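Local structure of hypothetical protein (Leishmania major, 3LJN) at residues A27-Q32 against C61-V66; K86-A91 against S116-C121; N95-V100 against L153-I158; A141-V146 against E174-R179; I158-G163 against D194-K199. The protein is of unknown function but is built from ankyrin repeats, a fold that usually serves to bind other proteins. One frame throughout, in Å; residues are numbered along the deposited sequence.

Contact 1 of 5, residues A27-Q32 against C61-V66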
# COMPACT_ATOMS: atom_id res chain seq x y z
N ALA A 27 21.45 -17.39 21.93
CA ALA A 27 21.29 -18.56 21.09
C ALA A 27 20.56 -18.17 19.82
O ALA A 27 20.93 -18.60 18.72
CB ALA A 27 20.53 -19.60 21.84
N ALA A 28 19.53 -17.33 19.96
CA ALA A 28 18.79 -16.82 18.80
C ALA A 28 19.76 -16.09 17.88
O ALA A 28 19.80 -16.31 16.67
CB ALA A 28 17.66 -15.91 19.24
N ARG A 29 20.56 -15.22 18.45
CA ARG A 29 21.52 -14.47 17.66
C ARG A 29 22.46 -15.38 16.85
O ARG A 29 22.79 -15.06 15.71
CB ARG A 29 22.36 -13.62 18.59
CG ARG A 29 22.97 -12.45 17.92
CD ARG A 29 24.12 -12.00 18.75
NE ARG A 29 25.28 -12.81 18.45
CZ ARG A 29 26.26 -13.07 19.30
NH1 ARG A 29 26.22 -12.60 20.54
NH2 ARG A 29 27.29 -13.82 18.91
N LYS A 30 22.87 -16.50 17.44
CA LYS A 30 23.85 -17.39 16.81
C LYS A 30 23.26 -18.51 15.93
O LYS A 30 24.00 -19.32 15.37
CB LYS A 30 24.74 -17.99 17.89
CG LYS A 30 25.49 -16.93 18.69
CD LYS A 30 26.07 -17.51 19.98
CE LYS A 30 27.01 -16.52 20.67
NZ LYS A 30 28.36 -16.53 20.05
N GLY A 31 21.93 -18.53 15.77
CA GLY A 31 21.27 -19.57 14.98
C GLY A 31 21.42 -20.94 15.64
O GLY A 31 21.69 -21.94 14.97
N GLN A 32 21.24 -20.96 16.96
CA GLN A 32 21.36 -22.16 17.76
C GLN A 32 19.95 -22.69 18.08
O GLN A 32 19.45 -22.54 19.21
CB GLN A 32 22.19 -21.87 19.02
CG GLN A 32 23.70 -21.76 18.75
CD GLN A 32 24.57 -21.46 20.02
OE1 GLN A 32 24.06 -21.27 21.14
NE2 GLN A 32 25.89 -21.39 19.83
N CYS A 61 15.49 -12.69 13.19
CA CYS A 61 15.20 -12.01 11.93
C CYS A 61 16.26 -11.01 11.51
O CYS A 61 16.49 -10.81 10.33
CB CYS A 61 13.86 -11.32 12.01
SG CYS A 61 12.55 -12.49 12.36
N LYS A 62 16.89 -10.36 12.47
CA LYS A 62 17.94 -9.42 12.15
C LYS A 62 19.16 -10.14 11.63
O LYS A 62 19.86 -9.63 10.74
CB LYS A 62 18.30 -8.60 13.39
CG LYS A 62 19.34 -7.53 13.15
CD LYS A 62 19.51 -6.69 14.39
CE LYS A 62 20.96 -6.29 14.61
NZ LYS A 62 21.16 -5.99 16.08
N PHE A 63 19.42 -11.34 12.15
CA PHE A 63 20.68 -12.03 11.90
C PHE A 63 20.65 -13.20 10.90
O PHE A 63 21.66 -13.89 10.75
CB PHE A 63 21.28 -12.51 13.23
CG PHE A 63 21.96 -11.43 14.00
CD1 PHE A 63 23.29 -11.15 13.78
CD2 PHE A 63 21.27 -10.69 14.95
CE1 PHE A 63 23.93 -10.15 14.49
CE2 PHE A 63 21.90 -9.69 15.67
CZ PHE A 63 23.23 -9.42 15.44
N GLY A 64 19.55 -13.40 10.18
CA GLY A 64 19.48 -14.49 9.21
C GLY A 64 18.72 -15.59 9.90
O GLY A 64 17.51 -15.46 10.07
N CYS A 65 19.40 -16.65 10.33
CA CYS A 65 18.80 -17.69 11.21
C CYS A 65 17.43 -18.21 10.76
O CYS A 65 16.46 -18.20 11.53
CB CYS A 65 18.70 -17.14 12.63
SG CYS A 65 20.29 -16.50 13.22
N VAL A 66 17.37 -18.66 9.51
CA VAL A 66 16.11 -19.12 8.91
C VAL A 66 15.39 -20.17 9.76
O VAL A 66 14.20 -20.04 10.01
CB VAL A 66 16.33 -19.65 7.47
CG1 VAL A 66 15.29 -20.71 7.11
CG2 VAL A 66 16.31 -18.49 6.48

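Contact 2 of 5, residues K86-A91 against S116-C121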
# COMPACT_ATOMS: atom_id res chain seq x y z
N LYS A 86 8.43 -4.87 14.54
CA LYS A 86 8.04 -6.23 14.81
C LYS A 86 8.92 -7.10 13.93
O LYS A 86 9.35 -6.65 12.88
CB LYS A 86 6.58 -6.39 14.40
CG LYS A 86 5.73 -7.12 15.39
CD LYS A 86 5.39 -6.24 16.56
CE LYS A 86 4.30 -6.87 17.39
NZ LYS A 86 3.20 -7.43 16.53
N PRO A 87 9.16 -8.37 14.31
CA PRO A 87 10.11 -9.23 13.59
C PRO A 87 9.93 -9.38 12.07
O PRO A 87 10.91 -9.60 11.36
CB PRO A 87 9.94 -10.57 14.27
CG PRO A 87 9.53 -10.20 15.67
CD PRO A 87 8.57 -9.09 15.45
N ILE A 88 8.70 -9.27 11.57
CA ILE A 88 8.50 -9.26 10.12
C ILE A 88 9.20 -8.05 9.49
O ILE A 88 9.84 -8.18 8.45
CB ILE A 88 7.01 -9.27 9.72
CG1 ILE A 88 6.84 -9.17 8.19
CG2 ILE A 88 6.23 -8.11 10.39
CD1 ILE A 88 7.75 -10.08 7.38
N HIS A 89 9.06 -6.88 10.11
CA HIS A 89 9.57 -5.65 9.52
C HIS A 89 11.07 -5.72 9.36
O HIS A 89 11.60 -5.21 8.38
CB HIS A 89 9.25 -4.45 10.40
CG HIS A 89 7.79 -4.13 10.50
ND1 HIS A 89 7.08 -4.27 11.67
CD2 HIS A 89 6.92 -3.64 9.58
CE1 HIS A 89 5.83 -3.90 11.47
NE2 HIS A 89 5.70 -3.51 10.21
N LEU A 90 11.75 -6.32 10.34
CA LEU A 90 13.21 -6.43 10.31
C LEU A 90 13.68 -7.45 9.29
O LEU A 90 14.78 -7.33 8.75
CB LEU A 90 13.78 -6.83 11.66
CG LEU A 90 13.52 -5.95 12.87
CD1 LEU A 90 13.82 -6.78 14.11
CD2 LEU A 90 14.36 -4.69 12.84
N ALA A 91 12.87 -8.47 9.07
CA ALA A 91 13.18 -9.48 8.07
C ALA A 91 13.16 -8.89 6.67
O ALA A 91 13.95 -9.29 5.80
CB ALA A 91 12.20 -10.64 8.16
N SER A 116 -2.98 -11.58 8.06
CA SER A 116 -2.90 -11.01 9.40
C SER A 116 -1.46 -10.61 9.76
O SER A 116 -1.21 -9.48 10.16
CB SER A 116 -3.49 -11.98 10.44
OG SER A 116 -3.22 -11.55 11.76
N LEU A 117 -0.51 -11.53 9.56
CA LEU A 117 0.89 -11.30 9.90
C LEU A 117 1.56 -10.28 9.01
O LEU A 117 2.15 -9.31 9.50
CB LEU A 117 1.69 -12.61 9.82
CG LEU A 117 3.13 -12.57 10.33
CD1 LEU A 117 3.12 -12.33 11.83
CD2 LEU A 117 3.85 -13.86 9.99
N LEU A 118 1.50 -10.49 7.69
CA LEU A 118 2.24 -9.66 6.75
C LEU A 118 1.73 -8.21 6.63
O LEU A 118 2.43 -7.36 6.11
CB LEU A 118 2.29 -10.31 5.36
CG LEU A 118 3.23 -11.49 5.14
CD1 LEU A 118 3.15 -11.94 3.70
CD2 LEU A 118 4.64 -11.13 5.47
N ASN A 119 0.53 -7.92 7.10
CA ASN A 119 -0.02 -6.57 6.98
C ASN A 119 0.04 -5.75 8.27
O ASN A 119 -0.61 -4.70 8.36
CB ASN A 119 -1.46 -6.64 6.45
CG ASN A 119 -1.55 -7.34 5.10
OD1 ASN A 119 -0.68 -7.17 4.25
ND2 ASN A 119 -2.60 -8.13 4.90
N GLU A 120 0.82 -6.21 9.24
CA GLU A 120 1.08 -5.47 10.49
C GLU A 120 1.72 -4.12 10.21
O GLU A 120 2.51 -3.97 9.28
CB GLU A 120 2.01 -6.25 11.41
CG GLU A 120 1.35 -7.38 12.21
CD GLU A 120 0.82 -6.94 13.58
OE1 GLU A 120 0.11 -7.77 14.22
OE2 GLU A 120 1.10 -5.80 14.02
N CYS A 121 1.40 -3.15 11.07
CA CYS A 121 1.96 -1.82 10.95
C CYS A 121 2.99 -1.54 12.04
O CYS A 121 2.77 -1.86 13.21
CB CYS A 121 0.82 -0.80 11.01
SG CYS A 121 1.04 0.53 9.87

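Contact 3 of 5, residues N95-V100 against L153-I158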
# COMPACT_ATOMS: atom_id res chain seq x y z
N ASN A 95 16.22 -8.00 3.51
CA ASN A 95 16.17 -8.35 2.09
C ASN A 95 16.70 -9.76 1.76
O ASN A 95 17.22 -9.99 0.67
CB ASN A 95 16.92 -7.30 1.25
CG ASN A 95 16.55 -7.35 -0.22
OD1 ASN A 95 15.38 -7.26 -0.59
ND2 ASN A 95 17.54 -7.48 -1.07
N LYS A 96 16.56 -10.69 2.70
CA LYS A 96 16.81 -12.11 2.44
C LYS A 96 15.46 -12.82 2.46
O LYS A 96 14.81 -12.90 3.50
CB LYS A 96 17.76 -12.72 3.47
CG LYS A 96 19.22 -12.74 3.02
CD LYS A 96 20.07 -13.63 3.94
CE LYS A 96 21.57 -13.51 3.61
NZ LYS A 96 22.41 -14.32 4.53
N THR A 97 15.07 -13.33 1.30
CA THR A 97 13.69 -13.75 1.05
C THR A 97 13.30 -15.05 1.73
O THR A 97 12.15 -15.21 2.14
CB THR A 97 13.40 -13.85 -0.48
OG1 THR A 97 14.21 -14.88 -1.07
CG2 THR A 97 13.67 -12.51 -1.19
N ASP A 98 14.25 -15.98 1.87
CA ASP A 98 13.94 -17.28 2.49
C ASP A 98 13.51 -17.12 3.94
O ASP A 98 12.63 -17.84 4.42
CB ASP A 98 15.10 -18.30 2.37
CG ASP A 98 16.50 -17.67 2.49
OD1 ASP A 98 16.68 -16.75 3.33
OD2 ASP A 98 17.42 -18.10 1.75
N LEU A 99 14.09 -16.14 4.62
CA LEU A 99 13.74 -15.85 6.02
C LEU A 99 12.31 -15.35 6.18
O LEU A 99 11.70 -15.55 7.22
CB LEU A 99 14.71 -14.81 6.59
CG LEU A 99 14.44 -14.30 7.99
CD1 LEU A 99 14.38 -15.44 8.98
CD2 LEU A 99 15.52 -13.31 8.36
N VAL A 100 11.78 -14.70 5.16
CA VAL A 100 10.42 -14.22 5.20
C VAL A 100 9.44 -15.37 4.99
O VAL A 100 8.37 -15.40 5.59
CB VAL A 100 10.18 -13.14 4.14
CG1 VAL A 100 8.70 -12.78 4.06
CG2 VAL A 100 11.03 -11.92 4.46
N LEU A 153 12.95 -4.96 -5.23
CA LEU A 153 11.88 -5.41 -6.14
C LEU A 153 11.55 -6.90 -5.94
O LEU A 153 10.38 -7.26 -5.91
CB LEU A 153 12.24 -5.09 -7.61
CG LEU A 153 11.54 -3.86 -8.22
CD1 LEU A 153 10.12 -4.25 -8.65
CD2 LEU A 153 11.49 -2.64 -7.28
N GLU A 154 12.59 -7.73 -5.78
CA GLU A 154 12.43 -9.18 -5.55
C GLU A 154 11.59 -9.51 -4.31
O GLU A 154 10.84 -10.49 -4.30
CB GLU A 154 13.81 -9.85 -5.47
CG GLU A 154 13.87 -11.31 -4.94
CD GLU A 154 13.25 -12.35 -5.88
OE1 GLU A 154 12.16 -12.07 -6.45
OE2 GLU A 154 13.83 -13.46 -6.01
N MSE A 155 11.72 -8.68 -3.27
CA MSE A 155 10.92 -8.83 -2.05
C MSE A 155 9.47 -8.48 -2.30
O MSE A 155 8.57 -9.20 -1.88
CB MSE A 155 11.46 -7.92 -0.92
CG MSE A 155 10.84 -8.18 0.45
SE MSE A 155 11.46 -9.88 1.27
CE MSE A 155 9.76 -10.46 2.07
N ILE A 156 9.23 -7.35 -2.97
CA ILE A 156 7.88 -6.93 -3.30
C ILE A 156 7.12 -8.11 -3.93
O ILE A 156 6.01 -8.41 -3.53
CB ILE A 156 7.87 -5.70 -4.27
CG1 ILE A 156 8.30 -4.44 -3.53
CG2 ILE A 156 6.49 -5.50 -4.88
CD1 ILE A 156 8.59 -3.27 -4.44
N LYS A 157 7.75 -8.78 -4.89
CA LYS A 157 7.14 -9.92 -5.57
C LYS A 157 6.75 -11.00 -4.56
O LYS A 157 5.60 -11.41 -4.51
CB LYS A 157 8.08 -10.50 -6.63
CG LYS A 157 7.46 -11.66 -7.43
CD LYS A 157 7.99 -11.77 -8.88
CE LYS A 157 9.43 -12.30 -8.96
NZ LYS A 157 9.59 -13.64 -8.33
N ILE A 158 7.71 -11.44 -3.77
CA ILE A 158 7.48 -12.48 -2.78
C ILE A 158 6.43 -12.07 -1.73
O ILE A 158 5.58 -12.88 -1.36
CB ILE A 158 8.78 -12.90 -2.06
CG1 ILE A 158 9.47 -14.04 -2.84
CG2 ILE A 158 8.49 -13.38 -0.65
CD1 ILE A 158 9.87 -13.67 -4.25

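Contact 4 of 5, residues A141-V146 against E174-R179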
# COMPACT_ATOMS: atom_id res chain seq x y z
N ALA A 141 5.46 -3.18 6.03
CA ALA A 141 6.73 -3.44 5.34
C ALA A 141 6.60 -3.38 3.81
O ALA A 141 7.58 -3.20 3.12
CB ALA A 141 7.29 -4.78 5.75
N LEU A 142 5.40 -3.55 3.29
CA LEU A 142 5.19 -3.42 1.86
C LEU A 142 5.35 -1.95 1.42
O LEU A 142 5.82 -1.71 0.32
CB LEU A 142 3.83 -3.99 1.46
CG LEU A 142 3.61 -4.37 -0.02
CD1 LEU A 142 4.69 -5.28 -0.55
CD2 LEU A 142 2.23 -5.02 -0.21
N HIS A 143 4.97 -1.00 2.29
CA HIS A 143 5.21 0.45 2.07
C HIS A 143 6.71 0.79 1.98
O HIS A 143 7.15 1.51 1.09
CB HIS A 143 4.67 1.29 3.23
CG HIS A 143 3.17 1.39 3.31
ND1 HIS A 143 2.43 0.71 4.25
CD2 HIS A 143 2.29 2.15 2.62
CE1 HIS A 143 1.15 1.01 4.11
NE2 HIS A 143 1.04 1.88 3.13
N TRP A 144 7.49 0.32 2.96
CA TRP A 144 8.94 0.48 2.95
C TRP A 144 9.55 0.02 1.65
O TRP A 144 10.09 0.84 0.91
CB TRP A 144 9.57 -0.30 4.10
CG TRP A 144 9.44 0.39 5.39
CD1 TRP A 144 8.51 0.14 6.36
CD2 TRP A 144 10.26 1.45 5.86
NE1 TRP A 144 8.71 1.00 7.43
CE2 TRP A 144 9.78 1.82 7.14
CE3 TRP A 144 11.35 2.15 5.32
CZ2 TRP A 144 10.36 2.83 7.89
CZ3 TRP A 144 11.93 3.16 6.07
CH2 TRP A 144 11.43 3.50 7.34
N CYS A 145 9.44 -1.27 1.35
CA CYS A 145 9.93 -1.82 0.07
C CYS A 145 9.69 -0.89 -1.10
O CYS A 145 10.57 -0.66 -1.93
CB CYS A 145 9.23 -3.13 -0.22
SG CYS A 145 9.67 -4.39 0.97
N VAL A 146 8.48 -0.36 -1.16
CA VAL A 146 8.09 0.52 -2.24
C VAL A 146 8.97 1.77 -2.27
O VAL A 146 9.28 2.29 -3.35
CB VAL A 146 6.58 0.87 -2.14
CG1 VAL A 146 6.27 2.13 -2.91
CG2 VAL A 146 5.76 -0.31 -2.64
N GLU A 174 -2.96 5.55 3.95
CA GLU A 174 -2.44 5.38 2.60
C GLU A 174 -2.03 3.95 2.36
O GLU A 174 -1.50 3.30 3.25
CB GLU A 174 -1.25 6.32 2.36
CG GLU A 174 -1.66 7.71 1.86
CD GLU A 174 -0.87 8.86 2.49
OE1 GLU A 174 0.11 8.60 3.24
OE2 GLU A 174 -1.25 10.05 2.22
N THR A 175 -2.26 3.48 1.15
CA THR A 175 -1.95 2.10 0.75
C THR A 175 -0.59 2.02 0.06
O THR A 175 -0.03 3.03 -0.30
CB THR A 175 -3.05 1.56 -0.17
OG1 THR A 175 -3.05 2.27 -1.42
CG2 THR A 175 -4.40 1.74 0.48
N PRO A 176 -0.04 0.81 -0.10
CA PRO A 176 1.22 0.78 -0.85
C PRO A 176 1.11 1.26 -2.29
O PRO A 176 2.06 1.85 -2.79
CB PRO A 176 1.63 -0.69 -0.78
CG PRO A 176 1.09 -1.15 0.52
CD PRO A 176 -0.21 -0.41 0.71
N LEU A 177 -0.02 1.04 -2.96
CA LEU A 177 -0.19 1.57 -4.31
C LEU A 177 -0.09 3.08 -4.27
O LEU A 177 0.70 3.66 -5.01
CB LEU A 177 -1.53 1.15 -4.92
CG LEU A 177 -1.55 -0.30 -5.40
CD1 LEU A 177 -2.97 -0.71 -5.74
CD2 LEU A 177 -0.60 -0.52 -6.59
N MSE A 178 -0.88 3.70 -3.40
CA MSE A 178 -0.83 5.15 -3.18
C MSE A 178 0.62 5.62 -2.96
O MSE A 178 1.04 6.63 -3.50
CB MSE A 178 -1.73 5.55 -2.00
CG MSE A 178 -3.21 5.64 -2.34
SE MSE A 178 -4.40 6.00 -0.77
CE MSE A 178 -6.19 5.77 -1.58
N ARG A 179 1.38 4.85 -2.19
CA ARG A 179 2.77 5.17 -1.91
C ARG A 179 3.67 5.15 -3.15
O ARG A 179 4.57 5.97 -3.27
CB ARG A 179 3.33 4.21 -0.85
CG ARG A 179 4.68 4.59 -0.29
CD ARG A 179 4.63 5.90 0.51
NE ARG A 179 4.87 5.67 1.94
CZ ARG A 179 3.92 5.65 2.88
NH1 ARG A 179 2.64 5.86 2.59
NH2 ARG A 179 4.27 5.42 4.15

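Contact 5 of 5, residues I158-G163 against D194-K199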
# COMPACT_ATOMS: atom_id res chain seq x y z
N ILE A 158 7.71 -11.44 -3.77
CA ILE A 158 7.48 -12.48 -2.78
C ILE A 158 6.43 -12.07 -1.73
O ILE A 158 5.58 -12.88 -1.36
CB ILE A 158 8.78 -12.90 -2.06
CG1 ILE A 158 9.47 -14.04 -2.84
CG2 ILE A 158 8.49 -13.38 -0.65
CD1 ILE A 158 9.87 -13.67 -4.25
N LEU A 159 6.49 -10.83 -1.26
CA LEU A 159 5.53 -10.41 -0.23
C LEU A 159 4.13 -10.51 -0.78
O LEU A 159 3.23 -10.94 -0.07
CB LEU A 159 5.79 -8.99 0.27
CG LEU A 159 6.90 -8.80 1.31
CD1 LEU A 159 7.08 -7.32 1.60
CD2 LEU A 159 6.61 -9.54 2.59
N VAL A 160 3.94 -10.15 -2.05
CA VAL A 160 2.60 -10.04 -2.62
C VAL A 160 2.03 -11.43 -2.95
O VAL A 160 0.83 -11.64 -2.80
CB VAL A 160 2.58 -9.10 -3.85
CG1 VAL A 160 1.18 -9.01 -4.43
CG2 VAL A 160 3.04 -7.73 -3.46
N GLN A 161 2.89 -12.36 -3.37
CA GLN A 161 2.52 -13.79 -3.52
C GLN A 161 2.12 -14.44 -2.21
O GLN A 161 1.24 -15.29 -2.18
CB GLN A 161 3.67 -14.60 -4.12
CG GLN A 161 3.76 -14.50 -5.64
CD GLN A 161 5.12 -14.89 -6.20
OE1 GLN A 161 6.13 -14.87 -5.49
NE2 GLN A 161 5.17 -15.21 -7.48
N LEU A 162 2.79 -14.03 -1.12
CA LEU A 162 2.55 -14.62 0.20
C LEU A 162 1.21 -14.19 0.81
O LEU A 162 0.67 -14.89 1.67
CB LEU A 162 3.70 -14.26 1.15
CG LEU A 162 5.03 -15.01 0.94
CD1 LEU A 162 6.13 -14.49 1.86
CD2 LEU A 162 4.86 -16.51 1.12
N GLY A 163 0.69 -13.06 0.37
CA GLY A 163 -0.55 -12.53 0.93
C GLY A 163 -0.47 -11.11 1.49
O GLY A 163 -1.43 -10.65 2.11
N ASP A 194 0.42 -6.86 -11.11
CA ASP A 194 0.54 -8.03 -11.98
C ASP A 194 0.88 -9.31 -11.19
O ASP A 194 0.46 -10.40 -11.56
CB ASP A 194 1.55 -7.75 -13.10
CG ASP A 194 1.22 -6.45 -13.89
OD1 ASP A 194 0.24 -5.76 -13.52
OD2 ASP A 194 1.94 -6.12 -14.86
N THR A 195 1.61 -9.16 -10.09
CA THR A 195 1.94 -10.26 -9.19
C THR A 195 0.77 -10.67 -8.31
O THR A 195 0.69 -11.82 -7.91
CB THR A 195 3.11 -9.88 -8.24
OG1 THR A 195 4.18 -9.32 -9.00
CG2 THR A 195 3.62 -11.09 -7.47
N VAL A 196 -0.11 -9.72 -8.00
CA VAL A 196 -1.23 -9.94 -7.06
C VAL A 196 -2.09 -11.12 -7.50
O VAL A 196 -2.65 -11.11 -8.59
CB VAL A 196 -2.11 -8.65 -6.90
CG1 VAL A 196 -2.82 -8.31 -8.20
CG2 VAL A 196 -3.11 -8.80 -5.78
N PRO A 197 -2.19 -12.16 -6.64
CA PRO A 197 -2.87 -13.38 -7.07
C PRO A 197 -4.33 -13.13 -7.46
O PRO A 197 -4.73 -13.48 -8.56
CB PRO A 197 -2.78 -14.30 -5.84
CG PRO A 197 -2.59 -13.39 -4.68
CD PRO A 197 -1.89 -12.16 -5.20
N SER A 198 -5.10 -12.50 -6.58
CA SER A 198 -6.51 -12.31 -6.83
C SER A 198 -6.72 -11.24 -7.89
O SER A 198 -6.97 -11.57 -9.04
CB SER A 198 -7.25 -11.93 -5.55
N LYS A 199 -6.61 -9.97 -7.49
CA LYS A 199 -7.08 -8.84 -8.30
C LYS A 199 -8.50 -8.49 -7.90
O LYS A 199 -9.07 -7.52 -8.37
CB LYS A 199 -7.02 -9.13 -9.80

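Contact 1 of 5, residues A27-Q32 against C61-V66
R29 lays its CG over one face of the F63 ring, the aliphatic carbon sitting 3.8 Å from the centroid of the F63 ring and 14° off the normal. This is a CH-pi contact, displaced toward the rim: CE2 of F63 is the ring atom nearest CG of R29, at 3.7 Å. CG lies anti to the backbone N of R29 (chi1 -157°), which carries it over the phenyl face. Farther out the arginine bends at chi3, and its guanidinium plane is turned 51° from the ring, so the flat groups do not stack and the methylene does the touching.

The second point of contact is C65, whose CB is directed at the end of helix 18-30. Its SG stands 3.5 Å from A28 O and 3.6 Å from G31 N, in the bend where that helix stops. G31 takes positive phi there and forms a Schellman motif, with Q32 N bonded to A27 O at 3.0 Å. C65 itself holds the N-cap position of helix 66-75, while V66, one residue on, turns its side chain to helix 97-110. The CA atoms of G31 and C65 are 4.9 Å apart, evidence that two helix-to-helix turns pack side by side, as neighbouring turns do in an ankyrin array.

No clear hydrogen bond crosses between the segments, and the contact lies at the surface, with one of its touching residues, A28, buried. The chemistry implies a junction resting largely on packing, of a methylene on an aromatic face and of a polarisable sulphur near backbone polar atoms.

Contact 2 of 5, residues K86-A91 against S116-C121
H89 makes a weak polar link to the backbone of E120, and it does so from the last position of K86-P87-I88-H89, a variant of the ankyrin TPLH tetrapeptide at the start of helix 87-93. From CB the chain does not aim straight across; CG lies anti to the carbonyl carbon (chi1 -67°), and the imidazole then extends to the opposite segment. ND1 turns back to its own segment and accepts from K86 N at 3.2 Å, with that nitrogen almost in the ring plane (9° out of it). This bond fixes the ring's rotation and leaves NE2 as the donor. CD2 packs near A141 N, and CE1 lies 3.7 Å from C121 C. NE2, at the tip, gives a weak hydrogen bond to E120 O, 3.4 Å long and bent to 140°. The I88 CG2 methyl sits over one face of the same imidazole, off toward the rim.

Next to this polar strip the packing is apolar. I88 and L118 cross at about a right angle, I88 CD1 resting 3.8 Å from L118 CD2, and L118 also touches L159 and L162 of helix 153-162. I88 in addition reaches L103 of helix 97-110, so the pair belongs to a core shared by several helices.

The K86 chain, bent at chi2 and chi4, meets the folded E120 side chain. The ion pair between them is long and probably contributes modestly: K86 NZ stands 3.7 Å from E120 OE2 and 3.9 Å from E120 OE1, facing both carboxylate oxygens nearly equally.

Contact 3 of 5, residues N95-V100 against L153-I158
The selenium of selenomethionine M155 is buried between two helices against V100, and residue M155 accounts for 95 of the 285 Å² covered here. The contact joins the start of helix 97-110 to helix 153-162, within the helix stack of the ankyrin array. CG of M155 lies anti to its backbone N (chi1 -170°), and a bend at chi2 sends SE between the helices, 3.8 Å from V100 CG2. The two side chains reach toward each other tip to tip, but the modelled position of the terminal methyl CE is too close to V100 to be trusted, so the detail of that meeting is doubtful. V100 continues inward to L159 and L162, and M155 backs onto C145 of helix 141-147.

T97 faces the same helix, its CA 6.4 Å from that of M155. Its CG2 is 4.2 Å from M155 SE. T97 CG2 also meets E154 CG at 3.9 Å, the side chains crossing at about a right angle. E154 pairs with K157 on its own helix. No hydrogen bond spans the two segments. At the rim N95, in the turn before the helix, slides past M155 in the opposite direction, its OD1 lying 4.0 Å from M155 CB.

Contact 4 of 5, residues A141-V146 against E174-R179
The backbones of H143 and P176 approach to 5.0 Å between CA atoms, bringing the first turn of helix 176-182 against the side of helix 141-147. H143 lies between the two helices. Its CG is anti to the carbonyl carbon, and NE2 donates to E174 O at 2.9 Å. The donor stands above the carbonyl plane, 40° out of it, and the oxygen is tilted from the ring plane. ND1 is bonded to T140 N just before the segment, so both imidazole nitrogens are engaged and the ring is held at two points.

P176 covers one ring face: its CG lies 4.0 Å from the centroid of the H143 ring and only 10° off the normal, over the centre, a CH-pi contact. The same CG atom of P176 is 4.1 Å from L142 CB. R179 brings its guanidinium across H143, with H143 CD2 3.7 Å from R179 NH1 and over one face of that group, the two planes 32° apart. V146 CG1 meets R179 CG at 3.9 Å, adding an apolar patch.

E174 has its main partner in K134 by a salt bridge; its link to R179 is long. T175 caps helix 176-182, OG1 accepting from M178 N at 3.3 Å, and the same hydroxyl is hydrogen-bonded to H214. The contact is buried near the centre of the chain. A histidine closing T140-A141-L142-H143, bonded back to its threonine N and across to the carbonyl preceding the next such tetrapeptide, T175-P176-L177-M178, is characteristic of the ankyrin TPLH motif, here in the variants TALH and TPLM.

Contact 5 of 5, residues I158-G163 against D194-K199
V160 makes the main apolar contact, its CB directed at T195-P197. CG1, anti to the backbone N (chi1 180°), lies 3.7 Å from V196 CA, and V196 CB is 4.1 Å from the same V160 CG1. The approach is thus methyl to backbone as much as methyl to side chain; CB of V196 is directed away overall, and its side chain touches S201 and L202 in the following loop. Beside it, Q161 and T195 cross at about a right angle, with Q161 CG 3.9 Å from T195 CG2. The CG2 methyl of T195, anti to its backbone N, is the atom that meets Q161. Q161 is otherwise extended beyond CG, and the meeting is between carbons.

This joins the C-terminal turns of helix 153-162 and helix 186-195, neighbours in the side-by-side helix stack of an ankyrin array. The CA atoms of V160 and V196 are 5.9 Å apart, where the second helix has just ended and V196 has left helical geometry. On its far side helix 153-162 is already packed, L159 and L162 lying on V100 and L118.

Contacts of polar atoms across the gap are few. V160 O stands 3.7 Å from P197 CD, a van der Waals approach by the proline ring; no hydrogen bond passes between the segments. Two polar atoms have partners elsewhere: T195 OG1 bonds to L191 O one turn back on its own helix, and D194 OD1 makes a salt bridge with R229. Within helix 153-162, L162 N is bonded to I158 O at 3.0 Å.

Overall arrangement
From the N terminus, contact 1 closes first, joining helix 18-30 to helix 56-63, and is complete before the others open. C61 then packs on P87 and the 64-66 turn on L99, leading into contacts 2 and 3. Contact 2 closes the loop from 86 to 121; contact 3 opens within that loop and ends beyond it, so the two cross. Contact 4 opens inside the span of contact 3 and crosses it. Contact 5, closing 158 to 199, shares I158 with contact 3 and crosses contact 4. Contacts 2, 3, 4 and 5 meet round helix 153-162, where L159 touches L118, V100 and L142, while contact 1 stays about 11 Å from contact 4 at the nearest atoms.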